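Local coordinates for protein DR2417 (Deinococcus radiodurans, PDB 4XWW) that acts as the manganese- and zinc-binding ribonuclease RNase J, a 5'-3' RNA exonuclease and possibly also an endonuclease of the metallo-beta-lactamase superfamily, at residues G337-L342 and D367-P372; Q262-V267 and Q305-C310; V182-G187 and R251-L256. One frame throughout, in Å; residues are numbered along the deposited sequence.

All three contacts gather around the beta-CASP part of the enzyme. Contacts 1 and 2 belong to one five-stranded parallel sheet, near its two ends, with centres about 15 Å apart and no direct touch; strands 306-310 and 339-342 are separated by strand 240-243. Contact 3 brings a loop of the metallo-beta-lactamase part against helix 249-261, which packs on that sheet: L256 CD2 of contact 3 meets V266 CG1 of contact 2 at 3.7 Å. In contact 3 the V182 side chain lies about 13 Å from a bound zinc ion. The nearest atoms of contacts 1, 2 and 3 are about 9, 7 and 7 Å from the bound RNA.

Contact 1: G337-L342 and D367-P372; sequences GDTVIL and DVVYPP
T339, V340 and I341 pair in parallel with D367, V368 and V369, joining strand 339-342 to strand 367-369, the outermost strand at this end of a five-stranded sheet. The two are the arms of a beta-alpha-beta unit whose connection is helix 351-364. Their axes run 4.8 Å apart and diverge by 15°. Four main-chain hydrogen bonds tie them: D367 N to D338 O, V340 N to D367 O, V369 N to V340 O and L342 N to V369 O. V340 thus bonds to D367 and V369, the residues flanking its partner V368, while the main chains of T339 and I341 bond to strand 240-243 on the other side.

On one face of the sheet, I341 and V369 lie side by side and point the same way. I341 CG1, held anti to its own carbonyl carbon (chi1 -59°), runs alongside V369 CB at 3.9 Å. The second branch of V369 reaches back to T339, CG2 to CG2 at 4.0 Å. At the T339-D367 pair this face turns polar: one water donates to both T339 OG1 (2.8 Å) and D367 OD2 (2.7 Å). Another water links D367 OD1 to G337 N, so both carboxylate oxygens are bridged to the neighbouring segment.

Past the ladder, L342 CB rests on Y370 CB at 4.0 Å, and P371 CD sits 3.5 Å from L342 O. The phenol leads away from this pair, its OH bonding to Y362 and to E214 of the second subunit.

Helix 222-234 packs on the I341 and V369 face through L229, I233 and I232. The opposite face, with V340 and V368, is covered by L361 of helix 351-364, while strand 240-243 pairs with the other edge of strand 339-342.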
ATOM      1  N   GLY A 337      27.689 -10.378  -2.193  1.00 26.68           N
ATOM      2  CA  GLY A 337      28.582 -10.417  -1.054  1.00 27.62           C
ATOM      3  C   GLY A 337      28.255  -9.327  -0.049  1.00 26.70           C
ATOM      4  O   GLY A 337      28.478  -9.500   1.146  1.00 28.71           O
ATOM      5  N   ASP A 338      27.741  -8.200  -0.534  1.00 25.00           N
ATOM      6  CA  ASP A 338      27.218  -7.157   0.355  1.00 21.92           C
ATOM      7  C   ASP A 338      26.037  -7.653   1.176  1.00 22.54           C
ATOM      8  O   ASP A 338      25.252  -8.492   0.722  1.00 28.96           O
ATOM      9  CB  ASP A 338      26.769  -5.913  -0.437  1.00 25.87           C
ATOM     10  CG  ASP A 338      27.937  -5.133  -1.043  1.00 24.13           C
ATOM     11  OD1 ASP A 338      29.069  -5.268  -0.541  1.00 23.49           O
ATOM     12  OD2 ASP A 338      27.741  -4.407  -2.046  1.00 23.29           O
ATOM     13  N   THR A 339      25.899  -7.100   2.378  1.00 22.16           N
ATOM     14  CA  THR A 339      24.723  -7.320   3.207  1.00 20.99           C
ATOM     15  C   THR A 339      23.965  -6.011   3.368  1.00 18.58           C
ATOM     16  O   THR A 339      24.555  -4.992   3.737  1.00 23.18           O
ATOM     17  CB  THR A 339      25.110  -7.891   4.592  1.00 18.52           C
ATOM     18  OG1 THR A 339      25.830  -9.121   4.401  1.00 26.03           O
ATOM     19  CG2 THR A 339      23.873  -8.171   5.431  1.00 20.76           C
ATOM     20  N   VAL A 340      22.663  -6.037   3.095  1.00 17.18           N
ATOM     21  CA  VAL A 340      21.825  -4.864   3.354  1.00 17.15           C
ATOM     22  C   VAL A 340      20.812  -5.183   4.438  1.00 16.89           C
ATOM     23  O   VAL A 340      20.071  -6.169   4.353  1.00 18.82           O
ATOM     24  CB  VAL A 340      21.107  -4.375   2.097  1.00 16.92           C
ATOM     25  CG1 VAL A 340      20.075  -3.263   2.467  1.00 22.15           C
ATOM     26  CG2 VAL A 340      22.131  -3.862   1.116  1.00 23.51           C
ATOM     27  N   ILE A 341      20.809  -4.363   5.488  1.00 15.52           N
ATOM     28  CA  ILE A 341      19.897  -4.563   6.607  1.00 14.70           C
ATOM     29  C   ILE A 341      18.865  -3.442   6.637  1.00 16.80           C
ATOM     30  O   ILE A 341      19.224  -2.259   6.713  1.00 19.24           O
ATOM     31  CB  ILE A 341      20.642  -4.584   7.958  1.00 17.56           C
ATOM     32  CG1 ILE A 341      21.699  -5.696   8.013  1.00 20.78           C
ATOM     33  CG2 ILE A 341      19.655  -4.691   9.135  1.00 18.28           C
ATOM     34  CD1 ILE A 341      22.704  -5.510   9.181  1.00 18.10           C
ATOM     35  N   LEU A 342      17.591  -3.817   6.602  1.00 17.08           N
ATOM     36  CA  LEU A 342      16.501  -2.862   6.792  1.00 14.21           C
ATOM     37  C   LEU A 342      16.089  -2.877   8.258  1.00 17.71           C
ATOM     38  O   LEU A 342      15.317  -3.734   8.680  1.00 20.70           O
ATOM     39  CB  LEU A 342      15.301  -3.202   5.888  1.00 16.50           C
ATOM     40  CG  LEU A 342      15.640  -3.452   4.419  1.00 24.56           C
ATOM     41  CD1 LEU A 342      14.370  -3.682   3.554  1.00 27.40           C
ATOM     42  CD2 LEU A 342      16.463  -2.343   3.851  1.00 23.88           C
ATOM     43  N   ASP A 367      22.917 -10.061   0.306  1.00 19.17           N
ATOM     44  CA  ASP A 367      22.163 -10.689   1.375  1.00 21.66           C
ATOM     45  C   ASP A 367      21.241  -9.632   1.971  1.00 21.09           C
ATOM     46  O   ASP A 367      21.701  -8.558   2.339  1.00 24.72           O
ATOM     47  CB  ASP A 367      23.098 -11.272   2.438  1.00 26.40           C
ATOM     48  CG  ASP A 367      24.007 -12.360   1.884  1.00 38.35           C
ATOM     49  OD1 ASP A 367      23.881 -12.693   0.688  1.00 43.73           O
ATOM     50  OD2 ASP A 367      24.847 -12.884   2.646  1.00 35.49           O
ATOM     51  N   VAL A 368      19.939  -9.921   2.051  1.00 16.06           N
ATOM     52  CA  VAL A 368      18.965  -8.925   2.478  1.00 18.48           C
ATOM     53  C   VAL A 368      18.361  -9.364   3.796  1.00 22.59           C
ATOM     54  O   VAL A 368      17.846 -10.481   3.917  1.00 22.30           O
ATOM     55  CB  VAL A 368      17.829  -8.721   1.447  1.00 18.93           C
ATOM     56  CG1 VAL A 368      17.115  -7.393   1.708  1.00 25.28           C
ATOM     57  CG2 VAL A 368      18.369  -8.797   0.020  1.00 22.76           C
ATOM     58  N   VAL A 369      18.418  -8.467   4.774  1.00 17.91           N
ATOM     59  CA  VAL A 369      18.071  -8.770   6.154  1.00 15.65           C
ATOM     60  C   VAL A 369      17.001  -7.799   6.639  1.00 17.90           C
ATOM     61  O   VAL A 369      17.221  -6.583   6.653  1.00 19.74           O
ATOM     62  CB  VAL A 369      19.331  -8.678   7.058  1.00 16.61           C
ATOM     63  CG1 VAL A 369      18.967  -8.840   8.519  1.00 22.25           C
ATOM     64  CG2 VAL A 369      20.344  -9.730   6.642  1.00 14.75           C
ATOM     65  N   TYR A 370      15.852  -8.330   7.049  1.00 16.21           N
ATOM     66  CA  TYR A 370      14.728  -7.477   7.504  1.00 15.91           C
ATOM     67  C   TYR A 370      13.764  -8.248   8.386  1.00 16.89           C
ATOM     68  O   TYR A 370      13.817  -9.488   8.437  1.00 15.38           O
ATOM     69  CB  TYR A 370      13.964  -6.898   6.305  1.00 15.38           C
ATOM     70  CG  TYR A 370      13.668  -7.945   5.250  1.00 17.59           C
ATOM     71  CD1 TYR A 370      12.640  -8.872   5.424  1.00 17.24           C
ATOM     72  CD2 TYR A 370      14.436  -8.025   4.104  1.00 18.23           C
ATOM     73  CE1 TYR A 370      12.391  -9.852   4.456  1.00 16.27           C
ATOM     74  CE2 TYR A 370      14.188  -8.982   3.135  1.00 20.01           C
ATOM     75  CZ  TYR A 370      13.169  -9.892   3.314  1.00 20.39           C
ATOM     76  OH  TYR A 370      12.963 -10.846   2.343  1.00 21.64           O
ATOM     77  N   PRO A 371      12.891  -7.530   9.120  1.00 15.05           N
ATOM     78  CA  PRO A 371      11.878  -8.227   9.920  1.00 15.39           C
ATOM     79  C   PRO A 371      10.794  -8.776   9.006  1.00 16.00           C
ATOM     80  O   PRO A 371      10.567  -8.193   7.964  1.00 17.50           O
ATOM     81  CB  PRO A 371      11.314  -7.125  10.828  1.00 19.96           C
ATOM     82  CG  PRO A 371      12.310  -6.010  10.745  1.00 14.85           C
ATOM     83  CD  PRO A 371      12.863  -6.075   9.373  1.00 15.30           C
ATOM     84  N   PRO A 372      10.095  -9.825   9.442  1.00 22.98           N
ATOM     85  CA  PRO A 372      10.217 -10.484  10.739  1.00 27.59           C
ATOM     86  C   PRO A 372      11.254 -11.603  10.769  1.00 27.17           C
ATOM     87  O   PRO A 372      11.531 -12.135  11.839  1.00 28.34           O
ATOM     88  CB  PRO A 372       8.811 -11.047  10.961  1.00 34.71           C
ATOM     89  CG  PRO A 372       8.336 -11.314   9.610  1.00 35.36           C
ATOM     90  CD  PRO A 372       8.874 -10.237   8.732  1.00 27.29           C
TER
HETATM   91  O   HOH W   1      25.441 -12.136  -1.534  1.00 33.82           O
HETATM   92  O   HOH W   2      25.393 -11.825   5.048  1.00 28.58           O

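Contact 2: Q262-V267 and Q305-C310; sequences QGRRVV and QVLFVC
R265, V266 and V267 run parallel to V306, L307 and F308, and main-chain hydrogen bonds carry much of this pairing. R265 N donates to Q305 O, L307 N to R265 O, V267 N to L307 O and V309 N to V267 O. The first differs from the rest: R265 N stands above the Q305 carbonyl plane, 35° out of it, at the start of the ladder, before strand 306-310 begins.

One side chain adds a polar bond. R264, extended from CG to NE, reaches over the Q305-V306 peptide, and its NH1 donates to V306 O at 2.8 Å. The acceptor lies close to the guanidinium plane, yet the bond is bent, with 135° at the hydrogen. The same NH1 also bonds to G238 O, so two backbone carbonyls fix the tip. At the outer end, Q305 OE1 accepts from Q302 N, and a water accepts from Q305 NE2 and donates to G263 O at 2.6 Å.

Apolar contacts fall on both faces. V267 and F308 lie side by side. V267 comes at the ring obliquely from one side, CB 3.6 Å from F308 CD2, with CG1 3.9 Å from CD2 and CG2 3.9 Å from CE2. F308 in turn stacks on F241 of strand 240-243. On the opposite face V266 CG1 crosses to V309 CG2, 3.8 Å away, under L256 and A259 of helix 249-261.

G263, with positive phi, is the C-prime residue of the Schellman motif that ends this helix and turns the chain into the edge strand. Helix, tight turn and parallel strand, with helix 249-261 packed back on its own sheet, form one unit of the parallel alpha/beta fold of the beta-CASP domain.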
ATOM      1  N   GLN A 262      33.184  -4.531  16.353  1.00 27.96           N
ATOM      2  CA  GLN A 262      33.337  -5.508  15.288  1.00 23.51           C
ATOM      3  C   GLN A 262      34.379  -5.107  14.250  1.00 32.00           C
ATOM      4  O   GLN A 262      34.498  -5.748  13.214  1.00 29.34           O
ATOM      5  CB  GLN A 262      31.989  -5.765  14.599  1.00 24.97           C
ATOM      6  CG  GLN A 262      30.948  -6.402  15.514  1.00 25.56           C
ATOM      7  CD  GLN A 262      31.477  -7.617  16.248  1.00 32.23           C
ATOM      8  OE1 GLN A 262      32.218  -8.422  15.683  1.00 31.70           O
ATOM      9  NE2 GLN A 262      31.099  -7.758  17.520  1.00 27.92           N
ATOM     10  N   GLY A 263      35.150  -4.062  14.534  1.00 25.65           N
ATOM     11  CA  GLY A 263      36.241  -3.690  13.645  1.00 26.54           C
ATOM     12  C   GLY A 263      35.829  -3.022  12.343  1.00 27.45           C
ATOM     13  O   GLY A 263      36.587  -3.040  11.363  1.00 28.57           O
ATOM     14  N   ARG A 264      34.645  -2.412  12.337  1.00 30.32           N
ATOM     15  CA  ARG A 264      34.148  -1.708  11.151  1.00 27.89           C
ATOM     16  C   ARG A 264      34.086  -0.188  11.360  1.00 25.28           C
ATOM     17  O   ARG A 264      33.661   0.281  12.412  1.00 29.59           O
ATOM     18  CB  ARG A 264      32.758  -2.228  10.762  1.00 23.55           C
ATOM     19  CG  ARG A 264      32.755  -3.693  10.380  1.00 24.27           C
ATOM     20  CD  ARG A 264      31.349  -4.173  10.040  1.00 23.52           C
ATOM     21  NE  ARG A 264      31.348  -5.563   9.580  1.00 23.85           N
ATOM     22  CZ  ARG A 264      31.352  -5.944   8.303  1.00 22.60           C
ATOM     23  NH1 ARG A 264      31.348  -5.037   7.332  1.00 22.71           N
ATOM     24  NH2 ARG A 264      31.358  -7.246   7.989  1.00 25.31           N
ATOM     25  N   ARG A 265      34.482   0.567  10.338  1.00 26.79           N
ATOM     26  CA  ARG A 265      34.340   2.025  10.364  1.00 25.93           C
ATOM     27  C   ARG A 265      33.013   2.399   9.732  1.00 24.88           C
ATOM     28  O   ARG A 265      32.484   1.646   8.915  1.00 27.36           O
ATOM     29  CB  ARG A 265      35.488   2.714   9.628  1.00 27.47           C
ATOM     30  CG  ARG A 265      36.897   2.420  10.166  1.00 28.74           C
ATOM     31  CD  ARG A 265      37.027   2.884  11.609  1.00 28.96           C
ATOM     32  NE  ARG A 265      36.840   4.329  11.745  1.00 30.77           N
ATOM     33  CZ  ARG A 265      37.826   5.220  11.640  1.00 30.17           C
ATOM     34  NH1 ARG A 265      39.078   4.825  11.396  1.00 31.86           N
ATOM     35  NH2 ARG A 265      37.565   6.514  11.775  1.00 31.08           N
ATOM     36  N   VAL A 266      32.471   3.554  10.107  1.00 24.58           N
ATOM     37  CA  VAL A 266      31.105   3.891   9.734  1.00 23.53           C
ATOM     38  C   VAL A 266      31.041   5.092   8.791  1.00 27.84           C
ATOM     39  O   VAL A 266      31.731   6.091   8.990  1.00 29.42           O
ATOM     40  CB  VAL A 266      30.264   4.166  10.995  1.00 23.13           C
ATOM     41  CG1 VAL A 266      28.822   4.554  10.641  1.00 25.07           C
ATOM     42  CG2 VAL A 266      30.260   2.923  11.880  1.00 27.99           C
ATOM     43  N   VAL A 267      30.216   4.967   7.755  1.00 25.72           N
ATOM     44  CA  VAL A 267      29.926   6.072   6.848  1.00 25.57           C
ATOM     45  C   VAL A 267      28.466   6.428   7.027  1.00 24.80           C
ATOM     46  O   VAL A 267      27.595   5.560   6.932  1.00 25.96           O
ATOM     47  CB  VAL A 267      30.156   5.723   5.355  1.00 26.88           C
ATOM     48  CG1 VAL A 267      29.821   6.922   4.469  1.00 28.14           C
ATOM     49  CG2 VAL A 267      31.580   5.280   5.089  1.00 28.47           C
ATOM     50  N   GLN A 305      35.515  -4.385   6.853  1.00 28.09           N
ATOM     51  CA  GLN A 305      35.802  -3.280   7.767  1.00 27.16           C
ATOM     52  C   GLN A 305      34.848  -2.108   7.582  1.00 30.39           C
ATOM     53  O   GLN A 305      35.060  -1.018   8.126  1.00 28.09           O
ATOM     54  CB  GLN A 305      37.232  -2.787   7.581  1.00 28.82           C
ATOM     55  CG  GLN A 305      38.291  -3.850   7.720  1.00 32.22           C
ATOM     56  CD  GLN A 305      39.681  -3.275   7.591  1.00 37.17           C
ATOM     57  OE1 GLN A 305      40.135  -2.946   6.490  1.00 32.49           O
ATOM     58  NE2 GLN A 305      40.365  -3.134   8.718  1.00 41.10           N
ATOM     59  N   VAL A 306      33.800  -2.317   6.798  1.00 25.80           N
ATOM     60  CA  VAL A 306      32.997  -1.184   6.362  1.00 27.66           C
ATOM     61  C   VAL A 306      31.518  -1.295   6.746  1.00 23.52           C
ATOM     62  O   VAL A 306      30.894  -2.336   6.554  1.00 25.47           O
ATOM     63  CB  VAL A 306      33.134  -1.025   4.837  1.00 34.96           C
ATOM     64  CG1 VAL A 306      32.233   0.058   4.335  1.00 42.12           C
ATOM     65  CG2 VAL A 306      34.590  -0.717   4.472  1.00 32.00           C
ATOM     66  N   LEU A 307      30.971  -0.226   7.327  1.00 23.55           N
ATOM     67  CA  LEU A 307      29.537  -0.171   7.569  1.00 21.87           C
ATOM     68  C   LEU A 307      28.957   1.175   7.105  1.00 23.98           C
ATOM     69  O   LEU A 307      29.433   2.239   7.500  1.00 27.34           O
ATOM     70  CB  LEU A 307      29.233  -0.408   9.055  1.00 21.05           C
ATOM     71  CG  LEU A 307      27.767  -0.743   9.353  1.00 32.29           C
ATOM     72  CD1 LEU A 307      27.669  -1.662  10.555  1.00 41.54           C
ATOM     73  CD2 LEU A 307      26.972   0.512   9.617  1.00 35.26           C
ATOM     74  N   PHE A 308      27.940   1.113   6.254  1.00 25.92           N
ATOM     75  CA  PHE A 308      27.236   2.298   5.786  1.00 24.51           C
ATOM     76  C   PHE A 308      25.900   2.402   6.512  1.00 23.45           C
ATOM     77  O   PHE A 308      25.106   1.465   6.470  1.00 25.21           O
ATOM     78  CB  PHE A 308      26.969   2.227   4.273  1.00 21.90           C
ATOM     79  CG  PHE A 308      28.189   2.289   3.419  1.00 26.09           C
ATOM     80  CD1 PHE A 308      28.866   1.128   3.062  1.00 31.20           C
ATOM     81  CD2 PHE A 308      28.636   3.495   2.909  1.00 23.84           C
ATOM     82  CE1 PHE A 308      29.983   1.187   2.238  1.00 33.56           C
ATOM     83  CE2 PHE A 308      29.742   3.557   2.098  1.00 26.88           C
ATOM     84  CZ  PHE A 308      30.421   2.401   1.761  1.00 30.27           C
ATOM     85  N   VAL A 309      25.646   3.537   7.154  1.00 19.84           N
ATOM     86  CA  VAL A 309      24.335   3.811   7.743  1.00 22.33           C
ATOM     87  C   VAL A 309      23.666   4.798   6.795  1.00 22.05           C
ATOM     88  O   VAL A 309      24.189   5.877   6.575  1.00 21.27           O
ATOM     89  CB  VAL A 309      24.444   4.395   9.164  1.00 28.70           C
ATOM     90  CG1 VAL A 309      23.069   4.639   9.743  1.00 32.25           C
ATOM     91  CG2 VAL A 309      25.229   3.462  10.055  1.00 24.22           C
ATOM     92  N   CYS A 310      22.541   4.385   6.192  0.72 20.18           N
ATOM     93  CA  CYS A 310      21.961   5.042   5.003  0.72 21.46           C
ATOM     94  C   CYS A 310      20.503   5.499   5.177  0.72 18.07           C
ATOM     95  O   CYS A 310      19.719   4.837   5.840  0.72 21.60           O
ATOM     96  CB  CYS A 310      21.985   4.095   3.803  0.72 20.45           C
ATOM     97  SG  CYS A 310      23.540   3.249   3.407  0.72 23.46           S
TER
HETATM   98  O   HOH W   3      38.975  -4.091  11.293  1.00 39.25           O

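Contact 3: V182-G187 and R251-L256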
ATOM      1  N   VAL A 182      17.419   1.413  26.586  1.00 21.80           N
ATOM      2  CA  VAL A 182      17.580   1.757  25.172  1.00 20.98           C
ATOM      3  C   VAL A 182      18.987   1.410  24.690  1.00 26.56           C
ATOM      4  O   VAL A 182      19.259   1.443  23.494  1.00 24.26           O
ATOM      5  CB  VAL A 182      17.270   3.235  24.887  1.00 24.58           C
ATOM      6  CG1 VAL A 182      15.775   3.484  25.047  1.00 29.35           C
ATOM      7  CG2 VAL A 182      18.065   4.158  25.808  1.00 25.09           C
ATOM      8  N   GLY A 183      19.871   1.063  25.623  1.00 28.37           N
ATOM      9  CA  GLY A 183      21.122   0.403  25.264  1.00 27.33           C
ATOM     10  C   GLY A 183      22.340   1.296  25.118  1.00 23.86           C
ATOM     11  O   GLY A 183      23.447   0.819  24.876  1.00 29.71           O
ATOM     12  N   THR A 184      22.150   2.596  25.300  1.00 28.08           N
ATOM     13  CA  THR A 184      23.194   3.562  24.996  1.00 23.28           C
ATOM     14  C   THR A 184      24.057   3.892  26.213  1.00 28.13           C
ATOM     15  O   THR A 184      24.936   4.740  26.133  1.00 33.03           O
ATOM     16  CB  THR A 184      22.602   4.862  24.444  1.00 25.46           C
ATOM     17  OG1 THR A 184      21.677   5.401  25.397  1.00 28.42           O
ATOM     18  CG2 THR A 184      21.893   4.599  23.118  1.00 26.33           C
ATOM     19  N   GLY A 185      23.790   3.231  27.333  1.00 28.12           N
ATOM     20  CA  GLY A 185      24.611   3.383  28.524  1.00 36.58           C
ATOM     21  C   GLY A 185      24.441   4.724  29.210  1.00 36.78           C
ATOM     22  O   GLY A 185      25.296   5.145  29.992  1.00 43.62           O
ATOM     23  N   ALA A 186      23.343   5.412  28.920  1.00 31.38           N
ATOM     24  CA  ALA A 186      23.147   6.762  29.454  1.00 30.40           C
ATOM     25  C   ALA A 186      22.108   6.815  30.574  1.00 29.49           C
ATOM     26  O   ALA A 186      21.748   7.896  31.036  1.00 37.47           O
ATOM     27  CB  ALA A 186      22.765   7.713  28.338  1.00 32.16           C
ATOM     28  N   GLY A 187      21.642   5.649  31.009  1.00 31.10           N
ATOM     29  CA  GLY A 187      20.688   5.563  32.097  1.00 33.06           C
ATOM     30  C   GLY A 187      19.276   6.018  31.746  1.00 28.36           C
ATOM     31  O   GLY A 187      18.452   6.197  32.628  1.00 25.49           O
ATOM     32  N   ARG A 251      19.096   3.692  18.218  1.00 19.12           N
ATOM     33  CA  ARG A 251      19.441   2.647  17.241  1.00 19.90           C
ATOM     34  C   ARG A 251      20.794   2.916  16.577  1.00 15.65           C
ATOM     35  O   ARG A 251      21.673   2.037  16.528  1.00 17.07           O
ATOM     36  CB  ARG A 251      18.338   2.557  16.186  1.00 21.90           C
ATOM     37  CG  ARG A 251      18.481   1.421  15.131  1.00 20.39           C
ATOM     38  CD  ARG A 251      17.961   0.065  15.627  1.00 19.28           C
ATOM     39  NE  ARG A 251      16.619   0.141  16.193  1.00 15.42           N
ATOM     40  CZ  ARG A 251      15.481   0.112  15.502  1.00 21.08           C
ATOM     41  NH1 ARG A 251      15.492  -0.037  14.163  1.00 18.82           N
ATOM     42  NH2 ARG A 251      14.325   0.198  16.167  1.00 17.42           N
ATOM     43  N   ILE A 252      20.961   4.126  16.056  1.00 17.03           N
ATOM     44  CA  ILE A 252      22.192   4.463  15.359  1.00 18.99           C
ATOM     45  C   ILE A 252      23.384   4.470  16.317  1.00 20.60           C
ATOM     46  O   ILE A 252      24.447   3.957  15.986  1.00 17.68           O
ATOM     47  CB  ILE A 252      22.071   5.810  14.638  1.00 16.47           C
ATOM     48  CG1 ILE A 252      21.002   5.689  13.543  1.00 23.96           C
ATOM     49  CG2 ILE A 252      23.399   6.183  14.018  1.00 19.09           C
ATOM     50  CD1 ILE A 252      20.581   7.012  12.903  1.00 20.80           C
ATOM     51  N   GLN A 253      23.220   5.028  17.511  1.00 20.19           N
ATOM     52  CA  GLN A 253      24.339   5.029  18.458  1.00 19.83           C
ATOM     53  C   GLN A 253      24.757   3.596  18.788  1.00 20.92           C
ATOM     54  O   GLN A 253      25.946   3.268  18.805  1.00 20.19           O
ATOM     55  CB  GLN A 253      23.987   5.762  19.753  1.00 18.37           C
ATOM     56  CG  GLN A 253      25.107   5.684  20.798  1.00 23.84           C
ATOM     57  CD  GLN A 253      26.328   6.513  20.420  1.00 26.94           C
ATOM     58  OE1 GLN A 253      26.203   7.620  19.895  1.00 26.01           O
ATOM     59  NE2 GLN A 253      27.519   5.995  20.722  1.00 23.65           N
ATOM     60  N   ASN A 254      23.778   2.740  19.037  1.00 21.21           N
ATOM     61  CA  ASN A 254      24.100   1.345  19.337  1.00 21.09           C
ATOM     62  C   ASN A 254      24.805   0.666  18.160  1.00 19.79           C
ATOM     63  O   ASN A 254      25.695  -0.157  18.359  1.00 20.19           O
ATOM     64  CB  ASN A 254      22.831   0.585  19.740  1.00 20.42           C
ATOM     65  CG  ASN A 254      22.279   1.042  21.088  1.00 23.40           C
ATOM     66  OD1 ASN A 254      23.018   1.545  21.945  1.00 25.30           O
ATOM     67  ND2 ASN A 254      20.983   0.837  21.293  1.00 23.08           N
ATOM     68  N   ILE A 255      24.455   1.054  16.938  1.00 16.69           N
ATOM     69  CA  ILE A 255      25.147   0.533  15.762  1.00 20.09           C
ATOM     70  C   ILE A 255      26.591   1.065  15.701  1.00 21.41           C
ATOM     71  O   ILE A 255      27.515   0.332  15.349  1.00 19.23           O
ATOM     72  CB  ILE A 255      24.376   0.885  14.471  1.00 18.03           C
ATOM     73  CG1 ILE A 255      23.046   0.116  14.451  1.00 22.17           C
ATOM     74  CG2 ILE A 255      25.249   0.656  13.221  1.00 17.44           C
ATOM     75  CD1 ILE A 255      22.025   0.739  13.518  1.00 19.99           C
ATOM     76  N   LEU A 256      26.787   2.331  16.053  1.00 20.55           N
ATOM     77  CA  LEU A 256      28.145   2.883  16.085  1.00 27.32           C
ATOM     78  C   LEU A 256      29.016   2.089  17.048  1.00 26.79           C
ATOM     79  O   LEU A 256      30.158   1.743  16.740  1.00 26.46           O
ATOM     80  CB  LEU A 256      28.141   4.358  16.488  1.00 19.97           C
ATOM     81  CG  LEU A 256      27.296   5.278  15.608  1.00 24.39           C
ATOM     82  CD1 LEU A 256      27.490   6.749  16.045  1.00 27.27           C
ATOM     83  CD2 LEU A 256      27.609   5.099  14.130  1.00 20.04           C
TER
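In N254, chi1 of -69° sets CG anti to the carbonyl carbon, and chi2 of -26° turns the amide so that ND2 faces V182 O. T184 meets the amide from the loop side: its OG1 sits between the backbone N and the carbonyl carbon, which leaves CG2 as the branch directed at the helix. This is an interdomain contact, a non-regular loop of the metallo-beta-lactamase part resting against helix 249-261 of the beta-CASP domain.

A single hydrogen bond joins the two, and it is well formed. N254 ND2 donates to V182 O at 2.9 Å with 161° at the hydrogen; the donor lies in the carbonyl plane and the acceptor in the amide plane. G183, which has no side chain, allows the amide to lie directly against the backbone. The fit has a cost, since N254 OD1 comes within 3.0 Å of G183 O, two acceptors that should repel each other somewhat. G183 N is bonded to D181 OD1 within the same turn.

Y250, one turn back along the helix, packs on V182 and T184, and A226 of helix 222-234 lies against N254. The V182 side chain is about 8 Å from that of H153, a ligand of a bound zinc ion.

Q253 finds its polar partners in N287 and D257, so its part here is aliphatic. The T184 and Q253 side chains cross at about a right angle, with T184 CG2 4.1 Å from Q253 CG and 3.5 Å from N254 OD1.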